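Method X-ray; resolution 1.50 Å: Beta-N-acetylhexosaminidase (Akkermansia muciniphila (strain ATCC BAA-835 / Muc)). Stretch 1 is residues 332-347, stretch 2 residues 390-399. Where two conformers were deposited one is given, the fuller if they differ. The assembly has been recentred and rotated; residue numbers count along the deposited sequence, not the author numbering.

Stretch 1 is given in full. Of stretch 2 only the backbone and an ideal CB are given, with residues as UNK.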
ATOM      1  N   SER A 332      -5.023 -18.731   3.282  1.00 22.10           N
ATOM      2  CA  SER A 332      -5.156 -17.544   4.117  1.00 22.21           C
ATOM      3  C   SER A 332      -6.603 -17.080   4.198  1.00 21.95           C
ATOM      4  O   SER A 332      -7.078 -16.699   5.273  1.00 22.56           O
ATOM      5  CB  SER A 332      -4.264 -16.426   3.581  1.00 23.76           C
ATOM      6  OG  SER A 332      -2.903 -16.820   3.602  1.00 25.23           O
ATOM      7  N   ILE A 333      -7.317 -17.096   3.070  1.00 20.59           N
ATOM      8  CA  ILE A 333      -8.728 -16.719   3.083  1.00 20.94           C
ATOM      9  C   ILE A 333      -9.503 -17.618   4.037  1.00 23.53           C
ATOM     10  O   ILE A 333     -10.290 -17.147   4.868  1.00 24.46           O
ATOM     11  CB  ILE A 333      -9.309 -16.753   1.657  1.00 21.55           C
ATOM     12  CG1 ILE A 333      -8.626 -15.701   0.775  1.00 21.88           C
ATOM     13  CG2 ILE A 333     -10.818 -16.532   1.688  1.00 23.78           C
ATOM     14  CD1 ILE A 333      -8.957 -15.837  -0.698  1.00 22.84           C
ATOM     15  N   GLU A 334      -9.250 -18.925   3.956  1.00 26.10           N
ATOM     16  CA  GLU A 334      -9.990 -19.888   4.765  0.50 27.67           C
ATOM     17  C   GLU A 334      -9.632 -19.764   6.242  1.00 27.90           C
ATOM     18  O   GLU A 334     -10.515 -19.764   7.109  1.00 28.24           O
ATOM     19  CB  GLU A 334      -9.712 -21.304   4.259  0.50 30.46           C
ATOM     20  CG  GLU A 334     -10.138 -22.407   5.211  0.50 33.42           C
ATOM     21  CD  GLU A 334      -9.771 -23.781   4.694  0.50 36.32           C
ATOM     22  OE1 GLU A 334     -10.252 -24.154   3.604  0.50 37.59           O
ATOM     23  OE2 GLU A 334      -8.989 -24.484   5.369  0.50 37.30           O
ATOM     24  N   LYS A 335      -8.335 -19.657   6.550  1.00 27.38           N
ATOM     25  CA  LYS A 335      -7.912 -19.612   7.948  1.00 26.84           C
ATOM     26  C   LYS A 335      -8.314 -18.304   8.622  1.00 24.71           C
ATOM     27  O   LYS A 335      -8.674 -18.298   9.804  1.00 24.57           O
ATOM     28  CB  LYS A 335      -6.402 -19.835   8.061  1.00 31.17           C
ATOM     29  CG  LYS A 335      -5.928 -21.217   7.639  1.00 37.49           C
ATOM     30  CD  LYS A 335      -6.556 -22.315   8.480  1.00 42.68           C
ATOM     31  CE  LYS A 335      -6.212 -23.690   7.921  1.00 46.47           C
ATOM     32  NZ  LYS A 335      -7.392 -24.601   7.887  1.00 49.57           N
ATOM     33  N   THR A 336      -8.240 -17.180   7.905  1.00 23.30           N
ATOM     34  CA  THR A 336      -8.652 -15.923   8.523  1.00 23.50           C
ATOM     35  C   THR A 336     -10.152 -15.906   8.793  1.00 23.91           C
ATOM     36  O   THR A 336     -10.595 -15.379   9.820  1.00 26.25           O
ATOM     37  CB  THR A 336      -8.224 -14.720   7.678  1.00 22.53           C
ATOM     38  OG1 THR A 336      -8.719 -14.860   6.341  1.00 23.13           O
ATOM     39  CG2 THR A 336      -6.703 -14.589   7.664  1.00 23.31           C
ATOM     40  N   LYS A 337     -10.950 -16.476   7.889  1.00 23.49           N
ATOM     41  CA  LYS A 337     -12.380 -16.584   8.154  1.00 26.32           C
ATOM     42  C   LYS A 337     -12.632 -17.398   9.417  1.00 27.47           C
ATOM     43  O   LYS A 337     -13.414 -16.994  10.284  1.00 29.02           O
ATOM     44  CB  LYS A 337     -13.097 -17.210   6.960  1.00 28.58           C
ATOM     45  CG  LYS A 337     -14.598 -17.358   7.177  1.00 32.33           C
ATOM     46  CD  LYS A 337     -15.256 -18.144   6.063  1.00 36.87           C
ATOM     47  CE  LYS A 337     -16.697 -18.468   6.413  1.00 41.15           C
ATOM     48  NZ  LYS A 337     -17.511 -17.229   6.577  1.00 42.97           N
ATOM     49  N   LYS A 338     -11.955 -18.544   9.544  1.00 28.64           N
ATOM     50  CA  LYS A 338     -12.157 -19.397  10.713  0.70 32.59           C
ATOM     51  C   LYS A 338     -11.734 -18.700  11.998  1.00 30.93           C
ATOM     52  O   LYS A 338     -12.345 -18.918  13.052  1.00 32.13           O
ATOM     53  CB  LYS A 338     -11.387 -20.709  10.561  0.70 38.41           C
ATOM     54  CG  LYS A 338     -11.867 -21.601   9.434  0.70 43.88           C
ATOM     55  CD  LYS A 338     -11.243 -22.988   9.525  0.70 47.67           C
ATOM     56  CE  LYS A 338     -11.513 -23.798   8.268  0.70 50.04           C
ATOM     57  NZ  LYS A 338     -12.942 -23.734   7.868  0.70 51.37           N
ATOM     58  N   ALA A 339     -10.702 -17.861  11.933  1.00 29.11           N
ATOM     59  CA  ALA A 339     -10.185 -17.167  13.103  1.00 28.05           C
ATOM     60  C   ALA A 339     -10.890 -15.846  13.376  1.00 27.88           C
ATOM     61  O   ALA A 339     -10.545 -15.169  14.349  1.00 30.11           O
ATOM     62  CB  ALA A 339      -8.680 -16.923  12.952  1.00 26.54           C
ATOM     63  N   GLY A 340     -11.850 -15.456  12.541  1.00 24.90           N
ATOM     64  CA  GLY A 340     -12.534 -14.193  12.742  1.00 23.80           C
ATOM     65  C   GLY A 340     -11.701 -12.975  12.416  1.00 23.25           C
ATOM     66  O   GLY A 340     -11.917 -11.908  12.997  1.00 24.15           O
ATOM     67  N   LEU A 341     -10.750 -13.107  11.501  1.00 23.10           N
ATOM     68  CA  LEU A 341      -9.902 -11.993  11.100  1.00 21.79           C
ATOM     69  C   LEU A 341     -10.389 -11.420   9.776  1.00 21.36           C
ATOM     70  O   LEU A 341     -10.960 -12.128   8.943  1.00 23.32           O
ATOM     71  CB  LEU A 341      -8.451 -12.451  10.934  1.00 20.91           C
ATOM     72  CG  LEU A 341      -7.845 -13.135  12.160  1.00 21.11           C
ATOM     73  CD1 LEU A 341      -6.480 -13.742  11.856  1.00 20.78           C
ATOM     74  CD2 LEU A 341      -7.736 -12.140  13.302  1.00 24.59           C
ATOM     75  N   ASN A 342     -10.159 -10.126   9.590  1.00 19.96           N
ATOM     76  CA  ASN A 342     -10.384  -9.498   8.297  1.00 19.15           C
ATOM     77  C   ASN A 342      -9.108  -9.575   7.470  1.00 18.46           C
ATOM     78  O   ASN A 342      -8.002  -9.659   8.007  1.00 19.65           O
ATOM     79  CB  ASN A 342     -10.843  -8.057   8.488  1.00 21.87           C
ATOM     80  CG  ASN A 342     -12.164  -7.981   9.240  1.00 26.73           C
ATOM     81  OD1 ASN A 342     -13.118  -8.681   8.904  1.00 29.28           O
ATOM     82  ND2 ASN A 342     -12.215  -7.162  10.280  1.00 30.75           N
ATOM     83  N   LEU A 343      -9.266  -9.553   6.150  1.00 17.27           N
ATOM     84  CA  LEU A 343      -8.162  -9.862   5.256  0.50 15.60           C
ATOM     85  C   LEU A 343      -8.058  -8.815   4.160  1.00 16.15           C
ATOM     86  O   LEU A 343      -9.064  -8.436   3.556  1.00 18.12           O
ATOM     87  CB  LEU A 343      -8.350 -11.249   4.632  0.50 16.33           C
ATOM     88  CG  LEU A 343      -7.201 -11.744   3.757  0.50 15.02           C
ATOM     89  CD1 LEU A 343      -5.938 -11.860   4.594  0.50 15.04           C
ATOM     90  CD2 LEU A 343      -7.547 -13.078   3.110  0.50 18.41           C
ATOM     91  N   ILE A 344      -6.834  -8.356   3.903  1.00 13.84           N
ATOM     92  CA  ILE A 344      -6.521  -7.549   2.730  1.00 13.67           C
ATOM     93  C   ILE A 344      -5.622  -8.403   1.847  1.00 13.19           C
ATOM     94  O   ILE A 344      -4.663  -9.009   2.335  1.00 14.87           O
ATOM     95  CB  ILE A 344      -5.849  -6.218   3.117  1.00 14.21           C
ATOM     96  CG1 ILE A 344      -6.847  -5.323   3.865  1.00 15.20           C
ATOM     97  CG2 ILE A 344      -5.328  -5.495   1.879  1.00 14.92           C
ATOM     98  CD1 ILE A 344      -6.206  -4.128   4.562  1.00 15.58           C
ATOM     99  N   MET A 345      -5.942  -8.480   0.560  1.00 14.41           N
ATOM    100  CA  MET A 345      -5.211  -9.334  -0.369  0.75 15.05           C
ATOM    101  C   MET A 345      -4.022  -8.567  -0.943  1.00 14.55           C
ATOM    102  O   MET A 345      -4.203  -7.574  -1.653  1.00 14.52           O
ATOM    103  CB  MET A 345      -6.148  -9.799  -1.484  0.75 15.84           C
ATOM    104  CG  MET A 345      -5.508 -10.720  -2.508  0.75 17.48           C
ATOM    105  SD  MET A 345      -4.698 -12.153  -1.763  0.75 19.51           S
ATOM    106  CE  MET A 345      -6.075 -12.997  -0.979  0.75 20.05           C
ATOM    107  N   ALA A 346      -2.807  -9.039  -0.641  1.00 14.14           N
ATOM    108  CA  ALA A 346      -1.571  -8.460  -1.159  1.00 14.12           C
ATOM    109  C   ALA A 346      -0.669  -9.547  -1.734  1.00 14.69           C
ATOM    110  O   ALA A 346       0.557  -9.422  -1.702  1.00 16.31           O
ATOM    111  CB  ALA A 346      -0.843  -7.658  -0.079  1.00 15.08           C
ATOM    112  N   SER A 347      -1.268 -10.615  -2.267  1.00 15.39           N
ATOM    113  CA  SER A 347      -0.519 -11.785  -2.710  1.00 16.35           C
ATOM    114  C   SER A 347       0.660 -11.395  -3.588  1.00 14.86           C
ATOM    115  O   SER A 347       0.497 -10.705  -4.600  1.00 16.20           O
ATOM    116  CB  SER A 347      -1.429 -12.708  -3.508  1.00 20.53           C
ATOM    117  OG  SER A 347      -0.630 -13.618  -4.248  1.00 24.23           O
ATOM    118  N   UNK A 390     -16.319 -12.925   2.340  1.00 25.86           N
ATOM    119  CA  UNK A 390     -16.835 -11.597   2.629  1.00 25.24           C
ATOM    120  C   UNK A 390     -16.006 -10.801   3.611  1.00 23.20           C
ATOM    121  O   UNK A 390     -16.207  -9.587   3.725  1.00 24.77           O
ATOM    122  CB  UNK A 390     -18.263 -11.713   3.166  1.00 25.24           C
ATOM    123  N   UNK A 391     -15.092 -11.453   4.322  1.00 22.20           N
ATOM    124  CA  UNK A 391     -14.179 -10.782   5.233  1.00 20.02           C
ATOM    125  C   UNK A 391     -12.979 -10.176   4.515  1.00 19.12           C
ATOM    126  O   UNK A 391     -12.124  -9.569   5.171  1.00 18.74           O
ATOM    127  CB  UNK A 391     -13.699 -11.764   6.303  1.00 20.02           C
ATOM    128  N   UNK A 392     -12.895 -10.322   3.196  1.00 17.49           N
ATOM    129  CA  UNK A 392     -11.854  -9.661   2.414  1.00 16.25           C
ATOM    130  C   UNK A 392     -12.255  -8.205   2.221  1.00 16.65           C
ATOM    131  O   UNK A 392     -13.327  -7.911   1.679  1.00 18.69           O
ATOM    132  CB  UNK A 392     -11.640 -10.356   1.068  1.00 16.25           C
ATOM    133  N   UNK A 393     -11.395  -7.293   2.673  1.00 16.02           N
ATOM    134  CA  UNK A 393     -11.670  -5.866   2.609  1.00 15.91           C
ATOM    135  C   UNK A 393     -11.190  -5.224   1.318  1.00 13.94           C
ATOM    136  O   UNK A 393     -11.647  -4.121   0.991  1.00 15.09           O
ATOM    137  CB  UNK A 393     -11.021  -5.161   3.801  1.00 15.91           C
ATOM    138  N   UNK A 394     -10.289  -5.865   0.587  1.00 14.34           N
ATOM    139  CA  UNK A 394      -9.840  -5.295  -0.667  1.00 13.73           C
ATOM    140  C   UNK A 394      -8.446  -5.782  -1.039  1.00 13.06           C
ATOM    141  O   UNK A 394      -8.049  -6.897  -0.700  1.00 14.62           O
ATOM    142  CB  UNK A 394      -9.859  -3.767  -0.587  1.00 13.73           C
ATOM    143  N   UNK A 395      -7.733  -4.922  -1.754  1.00 13.16           N
ATOM    144  CA  UNK A 395      -6.494  -5.285  -2.428  1.00 12.65           C
ATOM    145  C   UNK A 395      -5.444  -4.235  -2.108  1.00 11.70           C
ATOM    146  O   UNK A 395      -5.768  -3.082  -1.810  1.00 12.81           O
ATOM    147  CB  UNK A 395      -6.699  -5.413  -3.939  1.00 12.65           C
ATOM    148  N   UNK A 396      -4.175  -4.637  -2.176  1.00 12.54           N
ATOM    149  CA  UNK A 396      -3.090  -3.779  -1.711  1.00 12.32           C
ATOM    150  C   UNK A 396      -1.814  -4.207  -2.417  1.00 12.68           C
ATOM    151  O   UNK A 396      -1.444  -5.383  -2.360  1.00 14.51           O
ATOM    152  CB  UNK A 396      -2.930  -3.851  -0.191  1.00 12.32           C
ATOM    153  N   UNK A 397      -1.135  -3.268  -3.069  1.00 11.99           N
ATOM    154  CA  UNK A 397       0.074  -3.592  -3.828  1.00 11.47           C
ATOM    155  C   UNK A 397       1.286  -2.868  -3.260  1.00 12.52           C
ATOM    156  O   UNK A 397       1.383  -1.634  -3.392  1.00 12.68           O
ATOM    157  CB  UNK A 397      -0.107  -3.232  -5.304  1.00 11.47           C
ATOM    158  N   UNK A 398       2.225  -3.575  -2.637  1.00 11.77           N
ATOM    159  CA  UNK A 398       3.456  -2.924  -2.162  1.00 13.13           C
ATOM    160  C   UNK A 398       4.462  -2.724  -3.284  1.00 13.03           C
ATOM    161  O   UNK A 398       4.678  -3.604  -4.125  1.00 14.51           O
ATOM    162  CB  UNK A 398       4.095  -3.749  -1.043  1.00 13.13           C
ATOM    163  N   UNK A 399       5.109  -1.556  -3.267  1.00 12.44           N
ATOM    164  CA  UNK A 399       6.215  -1.296  -4.182  1.00 13.72           C
ATOM    165  C   UNK A 399       7.505  -1.262  -3.366  1.00 12.92           C
ATOM    166  O   UNK A 399       8.074  -0.191  -3.108  1.00 13.71           O
ATOM    167  CB  UNK A 399       6.010   0.012  -4.949  1.00 13.72           C
TER

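Position 390 lies beyond the reach of stretch 1; no atom of stretch 1 comes within 5.5 Å of an ideal CB, so stretch 1 sets no limit on the residue. It is Gly 390.

Position 391 is more demanding. Its CA-to-CB bond points toward stretch 1, the ideal CB lying 3.8 Å from Leu 341 O. Beyond it are the last turns of the helix, with the carbonyl of Ile 333, the hydroxyl of Thr 336 and the aliphatic start of Lys 337. A donor on a longer side chain is needed, which histidine supplies with a flat ring and glutamine could approximate. The residue is His 391. Its NE2 donates to Ile 333 O and to Thr 336 OG1, both at 3.0 Å, a single hydrogen shared between two acceptors; Thr 336 OG1 accepts here while giving its own proton to Ser 332 O. Lys 337 CB packs over one face of the ring, 3.8 Å from its centroid, and a water links His 391 ND1 to Lys 337 NZ. Leu 343 N donates to His 391 O at 3.0 Å, opening the parallel pairing of the strands.

At 392 the bond points to the sheet face that carries Leu 343 and Met 345, with Ile 333 nearby. Isoleucine, leucine or valine would suit this apolar setting. Ile 392 places CD1 3.9 Å from Ile 333 CD1 and CG1 4.2 Å from Leu 343 CD2.

Position 393 points toward stretch 1, past Ile 344 CG1 and Asn 342. A long chain with an aliphatic stem and a polar end would suit, as would a simpler apolar one. Arg 393 lays CD 3.8 Å from Asn 342 CB, and its N donates to Leu 343 O at 2.7 Å.

Position 394, at phi/psi 155/-150, would jam a CB against the preceding carbonyl oxygen, which calls for glycine. Gly 394 O accepts from Met 345 N at 2.9 Å.

Position 395 shares the face of Leu 343 and Met 345. Its extended backbone suits a beta-branched apolar residue. Val 395 pairs with Met 345, its CA 3.3 Å from Met 345 O in a CA-H...O contact.

Position 396 points toward stretch 1. Several residues could pack there, aromatic ones included. His 396 brings CB to 3.5 Å from Ile 344 CG2, while its ring nitrogens bond elsewhere; its N donates to Met 345 O at 3.0 Å.

Position 397 points away, so stretch 1 would allow many residues; it is Ala 397. Position 398, sideways, could hold a small apolar group; Pro 398 CD sits 4.5 Å from Ala 346 CB. Position 399, out of reach, is equally unconstrained by stretch 1 and is Val 399.

Stretch 2, residues 390-399: GHIRGVHAPV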
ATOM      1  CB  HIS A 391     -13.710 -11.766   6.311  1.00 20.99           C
ATOM      2  CG  HIS A 391     -12.943 -12.927   5.763  1.00 22.07           C
ATOM      3  ND1 HIS A 391     -13.487 -13.817   4.860  1.00 24.13           N
ATOM      4  CD2 HIS A 391     -11.673 -13.340   5.983  1.00 21.77           C
ATOM      5  CE1 HIS A 391     -12.584 -14.728   4.548  1.00 23.95           C
ATOM      6  NE2 HIS A 391     -11.473 -14.459   5.211  1.00 22.52           N
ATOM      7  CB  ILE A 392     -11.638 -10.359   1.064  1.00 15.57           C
ATOM      8  CG1 ILE A 392     -11.132 -11.787   1.279  1.00 17.13           C
ATOM      9  CG2 ILE A 392     -10.664  -9.558   0.194  1.00 17.98           C
ATOM     10  CD1 ILE A 392     -11.087 -12.621   0.007  1.00 19.43           C
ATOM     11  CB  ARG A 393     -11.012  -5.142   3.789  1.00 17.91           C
ATOM     12  CG  ARG A 393     -11.475  -5.635   5.156  1.00 20.52           C
ATOM     13  CD  ARG A 393     -10.718  -4.934   6.274  1.00 25.41           C
ATOM     14  NE  ARG A 393     -10.952  -3.492   6.285  1.00 27.03           N
ATOM     15  CZ  ARG A 393     -10.374  -2.648   7.135  1.00 28.24           C
ATOM     16  NH1 ARG A 393      -9.526  -3.103   8.049  1.00 27.12           N
ATOM     17  NH2 ARG A 393     -10.644  -1.348   7.076  1.00 30.74           N
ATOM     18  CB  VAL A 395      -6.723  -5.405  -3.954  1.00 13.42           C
ATOM     19  CG1 VAL A 395      -6.962  -4.027  -4.583  1.00 15.38           C
ATOM     20  CG2 VAL A 395      -5.580  -6.138  -4.625  1.00 16.37           C
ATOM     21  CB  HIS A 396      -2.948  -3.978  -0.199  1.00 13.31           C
ATOM     22  CG  HIS A 396      -2.184  -2.907   0.516  1.00 13.79           C
ATOM     23  ND1 HIS A 396      -2.750  -1.700   0.871  1.00 13.56           N
ATOM     24  CD2 HIS A 396      -0.919  -2.891   1.009  1.00 13.55           C
ATOM     25  CE1 HIS A 396      -1.862  -0.978   1.533  1.00 13.39           C
ATOM     26  NE2 HIS A 396      -0.741  -1.678   1.630  1.00 13.18           N
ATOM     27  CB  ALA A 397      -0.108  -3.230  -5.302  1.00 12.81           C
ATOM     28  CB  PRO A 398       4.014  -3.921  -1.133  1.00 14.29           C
ATOM     29  CG  PRO A 398       2.920  -4.940  -0.905  1.00 19.61           C
ATOM     30  CD  PRO A 398       2.094  -4.956  -2.145  1.00 13.96           C
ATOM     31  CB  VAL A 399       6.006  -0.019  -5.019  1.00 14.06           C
ATOM     32  CG1 VAL A 399       6.904  -0.058  -6.257  1.00 17.44           C
ATOM     33  CG2 VAL A 399       4.538   0.138  -5.441  1.00 15.27           C
TER
HETATM   34  O   HOH W   1     -16.310 -14.687   5.381  1.00 43.10           O
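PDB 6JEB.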